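Local structure of acetyltransferase (Bacillus cereus, 1Y9W) at the interface of chains A and B. The protein is an acetyltransferase of the GNAT family, which typically moves an acetyl group from acetyl-coenzyme A to an acceptor whose identity the structure alone does not show. Residues are numbered along the deposited sequence; one frame, centred on the assembly and turned at random. Chains: chain A/B, Acetyltransferase.

Contact 1 and contact 2 belong to one two-fold interface between chains A and B, their C-alpha centres about 32 Å apart, and share no residue. In contact 1 the N-terminal segment of chain B pairs with the edge of strand 38-45 of chain A beside helix 80-94. In contact 2 the loop of chain B between strands 119-124 and 133-139 is held by side chains of chain A. The two-fold repeats both contacts with the chain roles reversed, so each subunit offers and receives an N-terminal strand and a polar loop. This reciprocity is compatible with a dimer, although the crystal alone does not establish one in solution.

Contact 1: the interface of chains A and B. Residues chain A 44-45, 52, 80, 83; chain B 1, 3-6.
The aliphatic part of B:Lys4 lies against A:Phe52, with CE over one face of the ring, 3.3 Å from its centroid, in a CH-pi contact. The lysine runs extended as far as CE, CG anti to its own carbonyl carbon (chi1 -68°), and bends at chi4 (64°), which carries NZ aside while CE stays above the ring centre. The side chain of A:Tyr80 meets the same lysine at about a right angle, its phenol OH 3.5 Å from B:Lys4 CD. A:Phe52 covers one side of the methylene chain with its face, while A:Tyr80 meets it with its hydroxyl end. A:Val44 CG1, which lies over one face of the tyrosine, offset toward its rim, also packs 4.0 Å from B:Lys4 CD.

Toward the helix, the second branch of A:Val44 takes over: CG2 packs 3.8 Å from B:Ile6 CG1. B:Ile6 CD1 packs near the amide carbon CD of A:Gln83. B:Met1 folds back through bends at chi2 and chi3 and brings SD near CE1 of A:Tyr80, at 3.8 Å. The thioether also meets the glutamine tip to tip, where A:Gln83 NE2 donates a weak hydrogen bond of 3.6 Å to B:Met1 SD.

At the polar rim the backbones pair. A:Lys45 N donates to B:His5 O (3.1 Å), and B:His5 N returns a bond to A:Lys45 O (3.0 Å). That carbonyl also lies over the rim of the B:His5 imidazole, while the extended A:Lys45 chain passes the ring with CG and CE near CE1.

These bridges, A:Lys45 with B:His5 and A:Val44 with B:Ile6, are antiparallel. They add strand 5-8 of chain B to the edge of strand 38-45 of chain A, next to strand 51-60, and the N-terminal residues of chain B lie against the start of helix 80-94.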
ATOM      1  N   VAL A  44      11.299  -2.538 -20.615  1.00 19.64           N
ATOM      2  CA  VAL A  44      11.692  -2.202 -21.970  1.00 19.61           C
ATOM      3  C   VAL A  44      13.203  -2.221 -21.839  1.00 19.60           C
ATOM      4  O   VAL A  44      13.749  -1.501 -21.008  1.00 20.04           O
ATOM      5  CB  VAL A  44      11.255  -0.790 -22.361  1.00 18.67           C
ATOM      6  CG1 VAL A  44      11.955  -0.373 -23.640  1.00 20.53           C
ATOM      7  CG2 VAL A  44       9.743  -0.748 -22.541  1.00 20.78           C
ATOM      8  N   LYS A  45      13.881  -3.046 -22.628  1.00 19.32           N
ATOM      9  CA  LYS A  45      15.334  -3.116 -22.531  1.00 18.63           C
ATOM     10  C   LYS A  45      15.979  -3.587 -23.822  1.00 18.83           C
ATOM     11  O   LYS A  45      15.284  -3.926 -24.783  1.00 17.90           O
ATOM     12  CB  LYS A  45      15.725  -4.061 -21.402  1.00 18.68           C
ATOM     13  CG  LYS A  45      15.308  -5.495 -21.632  1.00 19.68           C
ATOM     14  CD  LYS A  45      15.854  -6.382 -20.530  1.00 25.39           C
ATOM     15  CE  LYS A  45      15.396  -7.813 -20.689  1.00 26.91           C
ATOM     16  NZ  LYS A  45      15.891  -8.695 -19.591  1.00 28.68           N
ATOM     17  N   PHE A  52      15.441   0.710 -20.043  1.00 18.65           N
ATOM     18  CA  PHE A  52      14.991   2.037 -20.438  1.00 17.91           C
ATOM     19  C   PHE A  52      13.692   2.412 -19.745  1.00 18.24           C
ATOM     20  O   PHE A  52      13.354   3.587 -19.659  1.00 19.87           O
ATOM     21  CB  PHE A  52      14.789   2.076 -21.954  1.00 18.68           C
ATOM     22  CG  PHE A  52      16.060   1.891 -22.738  1.00 20.78           C
ATOM     23  CD1 PHE A  52      16.890   2.975 -23.011  1.00 21.10           C
ATOM     24  CD2 PHE A  52      16.444   0.624 -23.178  1.00 21.78           C
ATOM     25  CE1 PHE A  52      18.086   2.802 -23.711  1.00 23.42           C
ATOM     26  CE2 PHE A  52      17.640   0.434 -23.880  1.00 23.58           C
ATOM     27  CZ  PHE A  52      18.462   1.522 -24.147  1.00 23.05           C
ATOM     28  N   TYR A  80       7.516   5.451 -23.724  1.00 28.40           N
ATOM     29  CA  TYR A  80       7.615   4.085 -23.238  1.00 26.92           C
ATOM     30  C   TYR A  80       6.695   3.892 -22.032  1.00 26.77           C
ATOM     31  O   TYR A  80       6.198   2.788 -21.790  1.00 26.85           O
ATOM     32  CB  TYR A  80       9.058   3.754 -22.853  1.00 27.81           C
ATOM     33  CG  TYR A  80      10.002   3.707 -24.030  1.00 27.13           C
ATOM     34  CD1 TYR A  80       9.713   2.925 -25.148  1.00 27.08           C
ATOM     35  CD2 TYR A  80      11.177   4.448 -24.031  1.00 28.47           C
ATOM     36  CE1 TYR A  80      10.579   2.885 -26.243  1.00 28.33           C
ATOM     37  CE2 TYR A  80      12.050   4.413 -25.121  1.00 28.88           C
ATOM     38  CZ  TYR A  80      11.746   3.630 -26.222  1.00 28.03           C
ATOM     39  OH  TYR A  80      12.613   3.589 -27.297  1.00 29.89           O
ATOM     40  N   GLN A  83       3.212   3.134 -23.113  1.00 24.26           N
ATOM     41  CA  GLN A  83       3.305   1.797 -23.687  1.00 25.04           C
ATOM     42  C   GLN A  83       3.254   0.715 -22.598  1.00 25.63           C
ATOM     43  O   GLN A  83       2.556  -0.302 -22.730  1.00 24.82           O
ATOM     44  CB  GLN A  83       4.625   1.701 -24.445  1.00 28.68           C
ATOM     45  CG  GLN A  83       4.600   0.905 -25.726  1.00 35.57           C
ATOM     46  CD  GLN A  83       5.979   0.841 -26.372  1.00 38.88           C
ATOM     47  OE1 GLN A  83       6.630   1.871 -26.587  1.00 41.47           O
ATOM     48  NE2 GLN A  83       6.432  -0.369 -26.681  1.00 41.17           N
TER
ATOM     49  N   MET B   1      11.159   1.425 -30.610  1.00 35.40           N
ATOM     50  CA  MET B   1      11.518   0.043 -30.174  1.00 35.49           C
ATOM     51  C   MET B   1      12.714  -0.579 -30.905  1.00 36.37           C
ATOM     52  O   MET B   1      13.064  -1.735 -30.643  1.00 35.78           O
ATOM     53  CB  MET B   1      10.311  -0.891 -30.311  1.00 33.75           C
ATOM     54  CG  MET B   1       9.229  -0.636 -29.278  1.00 32.62           C
ATOM     55  SD  MET B   1       9.931  -0.620 -27.622  1.00 26.27           S
ATOM     56  CE  MET B   1      10.204  -2.373 -27.381  1.00 27.34           C
ATOM     57  N   MET B   3      16.053  -2.042 -31.672  1.00 33.29           N
ATOM     58  CA  MET B   3      17.058  -2.634 -30.791  1.00 32.83           C
ATOM     59  C   MET B   3      16.578  -2.712 -29.343  1.00 31.35           C
ATOM     60  O   MET B   3      17.377  -2.785 -28.409  1.00 30.03           O
ATOM     61  CB  MET B   3      18.378  -1.862 -30.882  1.00 35.09           C
ATOM     62  CG  MET B   3      19.022  -1.965 -32.252  1.00 39.51           C
ATOM     63  SD  MET B   3      20.687  -1.301 -32.309  1.00 46.24           S
ATOM     64  CE  MET B   3      21.598  -2.674 -33.037  1.00 44.78           C
ATOM     65  N   LYS B   4      15.259  -2.698 -29.176  1.00 29.79           N
ATOM     66  CA  LYS B   4      14.629  -2.797 -27.868  1.00 29.51           C
ATOM     67  C   LYS B   4      13.474  -3.804 -27.910  1.00 29.99           C
ATOM     68  O   LYS B   4      12.941  -4.123 -28.976  1.00 26.73           O
ATOM     69  CB  LYS B   4      14.091  -1.440 -27.417  1.00 30.01           C
ATOM     70  CG  LYS B   4      15.150  -0.403 -27.121  1.00 31.62           C
ATOM     71  CD  LYS B   4      14.518   0.815 -26.460  1.00 34.00           C
ATOM     72  CE  LYS B   4      15.525   1.928 -26.248  1.00 34.16           C
ATOM     73  NZ  LYS B   4      16.044   2.451 -27.540  1.00 36.17           N
ATOM     74  N   HIS B   5      13.100  -4.317 -26.745  1.00 29.61           N
ATOM     75  CA  HIS B   5      11.998  -5.256 -26.666  1.00 31.03           C
ATOM     76  C   HIS B   5      11.350  -5.199 -25.291  1.00 31.58           C
ATOM     77  O   HIS B   5      11.996  -4.836 -24.308  1.00 31.03           O
ATOM     78  CB  HIS B   5      12.472  -6.680 -27.006  1.00 30.48           C
ATOM     79  CG  HIS B   5      13.618  -7.178 -26.173  1.00 32.28           C
ATOM     80  ND1 HIS B   5      13.451  -7.708 -24.910  1.00 33.05           N
ATOM     81  CD2 HIS B   5      14.939  -7.285 -26.452  1.00 33.22           C
ATOM     82  CE1 HIS B   5      14.617  -8.125 -24.451  1.00 32.52           C
ATOM     83  NE2 HIS B   5      15.538  -7.881 -25.366  1.00 34.84           N
ATOM     84  N   ILE B   6      10.058  -5.511 -25.237  1.00 31.23           N
ATOM     85  CA  ILE B   6       9.326  -5.511 -23.978  1.00 31.45           C
ATOM     86  C   ILE B   6       9.111  -6.959 -23.581  1.00 31.60           C
ATOM     87  O   ILE B   6       8.766  -7.795 -24.411  1.00 31.71           O
ATOM     88  CB  ILE B   6       7.942  -4.845 -24.112  1.00 31.30           C
ATOM     89  CG1 ILE B   6       8.097  -3.412 -24.609  1.00 34.04           C
ATOM     90  CG2 ILE B   6       7.238  -4.820 -22.765  1.00 29.72           C
ATOM     91  CD1 ILE B   6       6.768  -2.697 -24.809  1.00 34.78           C
TER

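Contact 2: the interface of chains A and B. Residues chain A 32-33, 98, 139; chain B 126-129.
A:Arg98 reaches across to B:Asp126 and B:Lys129, in the loop between strands 119-124 and 133-139 of this GNAT-family acetyltransferase. Its guanidinium grips B:Asp126 end-on with two nitrogens. A:Arg98 NH2 donates a hydrogen bond of 2.6 Å to the main-chain O of B:Asp126, which lies in the guanidinium plane. A:Arg98 NH1 forms a salt bridge and a hydrogen bond with B:Asp126 OD2, at 3.2 Å, approaching from above the carboxylate plane; the two flat groups are turned 46° against each other. A:Arg139 NH1 stands 5.3 Å from B:Asp126 OD2, where an opposite charge may favour the carboxylate.

The side chain of B:Lys129 can be followed outward from CB, which lies 3.2 Å from A:Arg98 NH1 and faces A:Val33 CG1 on another side. CG, anti to the backbone N (chi1 179°), passes between A:Arg98 NH1 and A:Glu32 OE1. B:Lys129 CD comes up against the carboxylate of A:Glu32, 3.4 Å from its carbon CD, and CE continues alongside OE2. The chain is extended to this point, then turns at chi4 (-65°), and B:Lys129 NZ closes a salt bridge of 3.3 Å with A:Glu32 OE2. The lysine crosses the glutamate at about a right angle, CD lying over the carboxylate face and NZ farther out near OE2.

Next in the loop, before the lysine, B:Pro128, which follows a cis peptide bond, sets its CB 3.9 Å from A:Val33 CB. A:Val33 CG1 also touches the main chain of B:Lys129 near O and N. A:Glu32 and A:Val33 both belong to the 3-10 helix 31-33, which borders the loop on the side away from A:Arg139.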
ATOM      1  N   GLU A  32     -14.819 -16.756  -4.909  1.00 38.73           N
ATOM      2  CA  GLU A  32     -15.062 -15.936  -6.078  1.00 38.93           C
ATOM      3  C   GLU A  32     -14.087 -14.755  -6.198  1.00 38.01           C
ATOM      4  O   GLU A  32     -13.720 -14.361  -7.303  1.00 38.49           O
ATOM      5  CB  GLU A  32     -16.501 -15.427  -6.027  1.00 41.58           C
ATOM      6  CG  GLU A  32     -16.861 -14.424  -7.092  1.00 44.33           C
ATOM      7  CD  GLU A  32     -18.126 -13.667  -6.746  1.00 46.52           C
ATOM      8  OE1 GLU A  32     -18.173 -13.065  -5.650  1.00 47.19           O
ATOM      9  OE2 GLU A  32     -19.069 -13.671  -7.567  1.00 49.79           O
ATOM     10  N   VAL A  33     -13.669 -14.187  -5.070  1.00 36.69           N
ATOM     11  CA  VAL A  33     -12.755 -13.042  -5.105  1.00 35.29           C
ATOM     12  C   VAL A  33     -11.313 -13.440  -4.814  1.00 35.34           C
ATOM     13  O   VAL A  33     -10.401 -12.608  -4.897  1.00 34.56           O
ATOM     14  CB  VAL A  33     -13.166 -11.945  -4.076  1.00 34.72           C
ATOM     15  CG1 VAL A  33     -14.567 -11.447  -4.365  1.00 33.91           C
ATOM     16  CG2 VAL A  33     -13.092 -12.494  -2.661  1.00 33.72           C
ATOM     17  N   ARG A  98     -10.716  -6.675 -12.847  1.00 30.57           N
ATOM     18  CA  ARG A  98     -11.838  -5.806 -13.144  1.00 30.89           C
ATOM     19  C   ARG A  98     -11.497  -4.362 -12.804  1.00 29.95           C
ATOM     20  O   ARG A  98     -12.176  -3.423 -13.236  1.00 29.73           O
ATOM     21  CB  ARG A  98     -13.034  -6.260 -12.305  1.00 33.93           C
ATOM     22  CG  ARG A  98     -12.914  -7.703 -11.780  1.00 37.26           C
ATOM     23  CD  ARG A  98     -13.774  -7.907 -10.551  1.00 40.60           C
ATOM     24  NE  ARG A  98     -13.423  -6.929  -9.526  1.00 45.26           N
ATOM     25  CZ  ARG A  98     -14.265  -6.450  -8.611  1.00 47.51           C
ATOM     26  NH1 ARG A  98     -15.533  -6.854  -8.570  1.00 48.19           N
ATOM     27  NH2 ARG A  98     -13.839  -5.543  -7.746  1.00 47.86           N
ATOM     28  N   ARG A 139     -11.611   1.368 -13.912  1.00 27.04           N
ATOM     29  CA  ARG A 139     -12.422   0.165 -13.955  1.00 28.59           C
ATOM     30  C   ARG A 139     -12.196  -0.493 -15.303  1.00 29.42           C
ATOM     31  O   ARG A 139     -12.177   0.189 -16.329  1.00 28.96           O
ATOM     32  CB  ARG A 139     -13.890   0.541 -13.772  1.00 28.57           C
ATOM     33  CG  ARG A 139     -14.163   1.212 -12.441  1.00 27.19           C
ATOM     34  CD  ARG A 139     -14.121   0.194 -11.329  1.00 28.63           C
ATOM     35  NE  ARG A 139     -14.212   0.806 -10.010  1.00 28.13           N
ATOM     36  CZ  ARG A 139     -14.497   0.132  -8.899  1.00 28.32           C
ATOM     37  NH1 ARG A 139     -14.725  -1.174  -8.957  1.00 30.03           N
ATOM     38  NH2 ARG A 139     -14.544   0.758  -7.730  1.00 26.61           N
TER
ATOM     39  N   ASP B 126     -17.126  -1.694  -4.583  1.00 24.63           N
ATOM     40  CA  ASP B 126     -17.160  -3.088  -5.013  1.00 25.74           C
ATOM     41  C   ASP B 126     -15.777  -3.688  -5.228  1.00 24.92           C
ATOM     42  O   ASP B 126     -15.484  -4.233  -6.294  1.00 23.75           O
ATOM     43  CB  ASP B 126     -17.997  -3.202  -6.301  1.00 29.46           C
ATOM     44  CG  ASP B 126     -18.367  -4.645  -6.642  1.00 31.42           C
ATOM     45  OD1 ASP B 126     -18.994  -5.325  -5.797  1.00 31.75           O
ATOM     46  OD2 ASP B 126     -18.038  -5.097  -7.759  1.00 35.72           O
ATOM     47  N   HIS B 127     -14.935  -3.575  -4.205  1.00 23.04           N
ATOM     48  CA  HIS B 127     -13.576  -4.105  -4.238  1.00 21.33           C
ATOM     49  C   HIS B 127     -13.192  -4.615  -2.852  1.00 20.74           C
ATOM     50  O   HIS B 127     -13.090  -3.836  -1.905  1.00 20.59           O
ATOM     51  CB  HIS B 127     -12.578  -3.021  -4.679  1.00 21.37           C
ATOM     52  CG  HIS B 127     -11.142  -3.396  -4.461  1.00 22.79           C
ATOM     53  ND1 HIS B 127     -10.575  -4.526  -5.011  1.00 23.67           N
ATOM     54  CD2 HIS B 127     -10.170  -2.816  -3.715  1.00 22.43           C
ATOM     55  CE1 HIS B 127      -9.319  -4.628  -4.609  1.00 23.45           C
ATOM     56  NE2 HIS B 127      -9.048  -3.603  -3.821  1.00 21.93           N
ATOM     57  N   PRO B 128     -13.052  -5.942  -2.698  1.00 19.94           N
ATOM     58  CA  PRO B 128     -13.251  -6.938  -3.757  1.00 20.23           C
ATOM     59  C   PRO B 128     -14.759  -7.047  -4.026  1.00 22.31           C
ATOM     60  O   PRO B 128     -15.567  -6.499  -3.264  1.00 20.92           O
ATOM     61  CB  PRO B 128     -12.675  -8.210  -3.142  1.00 20.43           C
ATOM     62  CG  PRO B 128     -12.989  -8.039  -1.670  1.00 20.15           C
ATOM     63  CD  PRO B 128     -12.643  -6.583  -1.432  1.00 19.73           C
ATOM     64  N   LYS B 129     -15.141  -7.744  -5.091  1.00 22.27           N
ATOM     65  CA  LYS B 129     -16.553  -7.883  -5.436  1.00 23.53           C
ATOM     66  C   LYS B 129     -17.423  -8.199  -4.221  1.00 23.50           C
ATOM     67  O   LYS B 129     -17.162  -9.167  -3.493  1.00 23.05           O
ATOM     68  CB  LYS B 129     -16.747  -8.978  -6.491  1.00 27.23           C
ATOM     69  CG  LYS B 129     -18.211  -9.183  -6.885  1.00 31.79           C
ATOM     70  CD  LYS B 129     -18.419 -10.396  -7.781  1.00 35.76           C
ATOM     71  CE  LYS B 129     -19.894 -10.569  -8.160  1.00 38.84           C
ATOM     72  NZ  LYS B 129     -20.782 -10.886  -6.995  1.00 40.77           N
TER